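Local atomic coordinates of BtGH115A (PDB entry 5BY3), a protein that acts as a family GH115 4-O-methyl-alpha-glucuronidase with specificity for decorated arabinogalactans. Residues 559-562 against 563-567; 575-578 against 579-582. One frame throughout, in Å; residues are numbered along the deposited sequence.

Contact 1. Residues 559-562 against 563-567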
loop_
_atom_site.group_PDB
_atom_site.type_symbol
_atom_site.label_atom_id
_atom_site.label_comp_id
_atom_site.label_asym_id
_atom_site.label_seq_id
_atom_site.Cartn_x
_atom_site.Cartn_y
_atom_site.Cartn_z
ATOM N N VAL A 559 11.352 0.360 13.512
ATOM C CA VAL A 559 12.501 1.220 13.220
ATOM C C VAL A 559 13.781 0.408 13.036
ATOM O O VAL A 559 14.380 0.457 11.977
ATOM C CB VAL A 559 12.679 2.351 14.287
ATOM C CG1 VAL A 559 13.786 3.298 13.899
ATOM C CG2 VAL A 559 11.421 3.180 14.417
ATOM N N LYS A 560 14.187 -0.346 14.052
ATOM C CA LYS A 560 15.527 -0.941 14.073
ATOM C C LYS A 560 15.698 -2.016 12.993
ATOM O O LYS A 560 16.645 -1.941 12.222
ATOM C CB LYS A 560 15.879 -1.458 15.481
ATOM C CG LYS A 560 17.357 -1.729 15.724
ATOM C CD LYS A 560 17.675 -1.800 17.209
ATOM C CE LYS A 560 19.170 -1.928 17.461
ATOM N NZ LYS A 560 19.578 -3.353 17.567
ATOM N N TYR A 561 14.791 -2.986 12.900
ATOM C CA TYR A 561 14.925 -4.000 11.834
ATOM C C TYR A 561 14.967 -3.403 10.422
ATOM O O TYR A 561 15.915 -3.731 9.715
ATOM C CB TYR A 561 13.907 -5.161 11.917
ATOM C CG TYR A 561 14.205 -6.283 10.905
ATOM C CD1 TYR A 561 15.166 -7.281 11.186
ATOM C CD2 TYR A 561 13.567 -6.324 9.656
ATOM C CE1 TYR A 561 15.457 -8.277 10.267
ATOM C CE2 TYR A 561 13.853 -7.309 8.753
ATOM C CZ TYR A 561 14.797 -8.286 9.057
ATOM O OH TYR A 561 15.092 -9.263 8.131
ATOM N N PRO A 562 13.979 -2.535 10.007
ATOM C CA PRO A 562 14.083 -2.062 8.596
ATOM C C PRO A 562 15.252 -1.152 8.298
ATOM O O PRO A 562 15.900 -1.329 7.273
ATOM C CB PRO A 562 12.740 -1.357 8.319
ATOM C CG PRO A 562 12.137 -1.084 9.662
ATOM C CD PRO A 562 12.721 -2.084 10.644
ATOM N N VAL A 563 15.567 -0.203 9.167
ATOM C CA VAL A 563 16.752 0.657 8.927
ATOM C C VAL A 563 18.063 -0.146 8.910
ATOM O O VAL A 563 18.908 0.062 8.023
ATOM C CB VAL A 563 16.862 1.909 9.867
ATOM C CG1 VAL A 563 18.233 2.585 9.718
ATOM C CG2 VAL A 563 15.792 2.939 9.534
ATOM N N GLN A 564 18.235 -1.061 9.860
ATOM C CA GLN A 564 19.497 -1.770 9.941
ATOM C C GLN A 564 19.561 -2.898 8.927
ATOM O O GLN A 564 20.642 -3.215 8.399
ATOM C CB GLN A 564 19.797 -2.227 11.362
ATOM C CG GLN A 564 20.092 -1.078 12.342
ATOM C CD GLN A 564 20.663 -1.556 13.689
ATOM O OE1 GLN A 564 20.268 -2.584 14.251
ATOM N NE2 GLN A 564 21.593 -0.788 14.210
ATOM N N ALA A 565 18.409 -3.478 8.612
ATOM C CA ALA A 565 18.328 -4.486 7.519
ATOM C C ALA A 565 18.749 -3.861 6.211
ATOM O O ALA A 565 19.645 -4.343 5.526
ATOM C CB ALA A 565 16.923 -5.049 7.410
ATOM N N ALA A 566 18.152 -2.714 5.924
ATOM C CA ALA A 566 18.480 -1.946 4.736
ATOM C C ALA A 566 19.957 -1.537 4.649
ATOM O O ALA A 566 20.568 -1.610 3.562
ATOM C CB ALA A 566 17.555 -0.738 4.651
ATOM N N THR A 567 20.526 -1.091 5.786
ATOM C CA THR A 567 21.927 -0.676 5.860
ATOM C C THR A 567 22.848 -1.846 5.464
ATOM O O THR A 567 23.777 -1.699 4.645
ATOM C CB THR A 567 22.283 -0.218 7.283
ATOM O OG1 THR A 567 21.440 0.890 7.658
ATOM C CG2 THR A 567 23.821 0.162 7.397
#
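Q564 lies one helical turn beyond K560, and their side chains pack against each other. CB of Q564 sits 3.3 Å from the carbonyl O of K560. With CG turned beside its own backbone N (chi1 -68°), Q564 keeps CG near that same oxygen. Farther out, CD of Q564 meets CG of K560 at 3.9 Å. OE1 of Q564 lies over the lysine methylenes, 3.4 Å from CG of K560 and about as near to CE. The amide nitrogen NE2 points elsewhere. It is hydrogen-bonded to E541 OE1 and S537 OG on helix 523-543. NZ of K560 makes a long, weak ion pair with E541. An alanine in place of K560 would probably leave OE1 of Q564 without the alkyl chain beside it and take from E541 a distant positive charge.

Y561 points to another side of the helix. CB of A565 stands over one face of its ring, 4.2 Å from the centroid and toward the rim, as a CH-pi contact. The ring is fixed at its far end, where OH is hydrogen-bonded to T600 and W405. Y603 meets it edge-to-face. The Y561 side chain lies about 10 Å from a bound nickel ion.

The proline P562 has no N-H, and the helix kinks where the bond to the turn before is missing. Its own carbonyl still accepts from A566 N, at 3.0 Å from P562 O. V563 N bonds to V559 O at 3.1 Å. V563 O is gripped twice, by T567 N and by T567 OG1, from opposite faces of its plane.

K560-Q564 and Y561-A565 are thus i to i+4 pairs on different sides of one kinked alpha-helix, one polar and alkyl, one aromatic. NE2's partners set the rotation of the Q564 amide; Y561 is held at a ring face and through a hydroxyl that makes two hydrogen bonds.

Contact 2. Residues 575-578 against 579-582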
loop_
_atom_site.group_PDB
_atom_site.type_symbol
_atom_site.label_atom_id
_atom_site.label_comp_id
_atom_site.label_asym_id
_atom_site.label_seq_id
_atom_site.Cartn_x
_atom_site.Cartn_y
_atom_site.Cartn_z
ATOM N N TYR A 575 29.945 -3.156 -0.642
ATOM C CA TYR A 575 31.313 -3.638 -0.365
ATOM C C TYR A 575 31.705 -4.688 -1.395
ATOM O O TYR A 575 32.826 -4.704 -1.861
ATOM C CB TYR A 575 31.458 -4.267 1.019
ATOM C CG TYR A 575 31.302 -3.360 2.238
ATOM C CD1 TYR A 575 31.742 -2.032 2.226
ATOM C CD2 TYR A 575 30.777 -3.886 3.445
ATOM C CE1 TYR A 575 31.598 -1.221 3.344
ATOM C CE2 TYR A 575 30.644 -3.094 4.581
ATOM C CZ TYR A 575 31.056 -1.763 4.536
ATOM O OH TYR A 575 30.911 -0.981 5.675
ATOM N N ALA A 576 30.753 -5.556 -1.746
ATOM C CA ALA A 576 30.938 -6.541 -2.800
ATOM C C ALA A 576 31.360 -5.894 -4.126
ATOM O O ALA A 576 32.252 -6.432 -4.835
ATOM C CB ALA A 576 29.669 -7.356 -2.979
ATOM N N GLN A 577 30.737 -4.747 -4.452
ATOM C CA GLN A 577 31.062 -4.041 -5.695
ATOM C C GLN A 577 32.473 -3.434 -5.619
ATOM O O GLN A 577 33.246 -3.524 -6.587
ATOM C CB GLN A 577 30.014 -2.988 -6.048
ATOM C CG GLN A 577 30.431 -2.057 -7.182
ATOM C CD GLN A 577 29.269 -1.359 -7.847
ATOM O OE1 GLN A 577 28.110 -1.725 -7.657
ATOM N NE2 GLN A 577 29.573 -0.357 -8.645
ATOM N N LEU A 578 32.795 -2.821 -4.474
ATOM C CA LEU A 578 34.145 -2.294 -4.222
ATOM C C LEU A 578 35.182 -3.413 -4.217
ATOM O O LEU A 578 36.259 -3.216 -4.761
ATOM C CB LEU A 578 34.214 -1.496 -2.934
ATOM C CG LEU A 578 33.368 -0.231 -2.818
ATOM C CD1 LEU A 578 33.368 0.196 -1.371
ATOM C CD2 LEU A 578 33.822 0.883 -3.747
ATOM N N ALA A 579 34.813 -4.586 -3.682
ATOM C CA ALA A 579 35.680 -5.768 -3.632
ATOM C C ALA A 579 36.037 -6.379 -4.991
ATOM O O ALA A 579 37.195 -6.727 -5.206
ATOM C CB ALA A 579 35.084 -6.830 -2.714
ATOM N N ARG A 580 35.044 -6.536 -5.875
ATOM C CA ARG A 580 35.254 -6.918 -7.287
ATOM C C ARG A 580 36.313 -6.071 -7.965
ATOM O O ARG A 580 37.041 -6.573 -8.811
ATOM C CB ARG A 580 33.947 -6.788 -8.113
ATOM C CG ARG A 580 32.944 -7.926 -7.918
ATOM C CD ARG A 580 31.856 -7.934 -8.994
ATOM N NE ARG A 580 30.944 -6.776 -8.921
ATOM C CZ ARG A 580 29.867 -6.707 -8.142
ATOM N NH1 ARG A 580 29.533 -7.714 -7.324
ATOM N NH2 ARG A 580 29.127 -5.615 -8.159
ATOM N N HIS A 581 36.344 -4.773 -7.648
ATOM C CA HIS A 581 37.321 -3.855 -8.241
ATOM C C HIS A 581 38.575 -3.636 -7.357
ATOM O O HIS A 581 39.303 -2.676 -7.571
ATOM C CB HIS A 581 36.671 -2.500 -8.597
ATOM C CG HIS A 581 35.657 -2.583 -9.690
ATOM N ND1 HIS A 581 34.327 -2.881 -9.452
ATOM C CD2 HIS A 581 35.775 -2.406 -11.027
ATOM C CE1 HIS A 581 33.671 -2.893 -10.599
ATOM N NE2 HIS A 581 34.523 -2.598 -11.570
ATOM N N ASP A 582 38.818 -4.526 -6.385
ATOM C CA ASP A 582 40.090 -4.577 -5.640
ATOM C C ASP A 582 40.263 -3.293 -4.813
ATOM O O ASP A 582 41.365 -2.741 -4.696
ATOM C CB ASP A 582 41.264 -4.800 -6.634
ATOM C CG ASP A 582 42.399 -5.640 -6.065
ATOM O OD1 ASP A 582 42.176 -6.847 -5.795
ATOM O OD2 ASP A 582 43.527 -5.097 -5.935
#
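A579 N donates to Y575 O at 2.7 Å, the shortest hydrogen bond between these two segments. One residue on, R580 N reaches A576 O at 3.0 Å in a nearly straight bond. The last helical turn ends here. D582, with positive phi, is the C-prime residue of a Schellman motif, and its N bonds back to A579 O. H581 N makes only a weak bond to L578 O.

The ring of H581 takes up another carbonyl. Its CG is turned beside the backbone N (chi1 -67°), and ND1 donates to Q577 O at 3.1 Å. That oxygen lies at the ring edge, in the ring plane, and the bond is almost straight at 175°. This holds the ring against the end of the helix.

R580 bends at chi3 and lays one face of its guanidinium over the backbone at A576 and Q577. NH2 of R580 is 3.5 Å from CB of Q577. The amide of Q577 is turned 39° from the guanidinium plane. Both polar ends have partners elsewhere: NH2 of R580 forms a salt bridge with D518, and OE1 of Q577 accepts from L519 N.

Around this helix end, Y575, Q577 and L578 touch L530, I526 and E523 of helix 523-543. Y575 and A576 also meet K588 and S589 of helix 587-603.

Both contacts lie on the long helix 552-580, with contact 2 running past its end. They come in series along the chain, contact 1 first. Their centres are 23 Å apart, and their nearest atoms are about 7 Å apart without touching. Both are on the same side of the chain's centre, but contact 1 lies about 19 Å from it and contact 2 about 35 Å. Helix 523-543 packs beside both, so the pair of helices spans the distance between them. Contact 1 also meets helix 476-495, and its Y561 side chain is about 10 Å from the nickel. Contact 2 marks where the chain leaves the helix and turns toward helix 587-603.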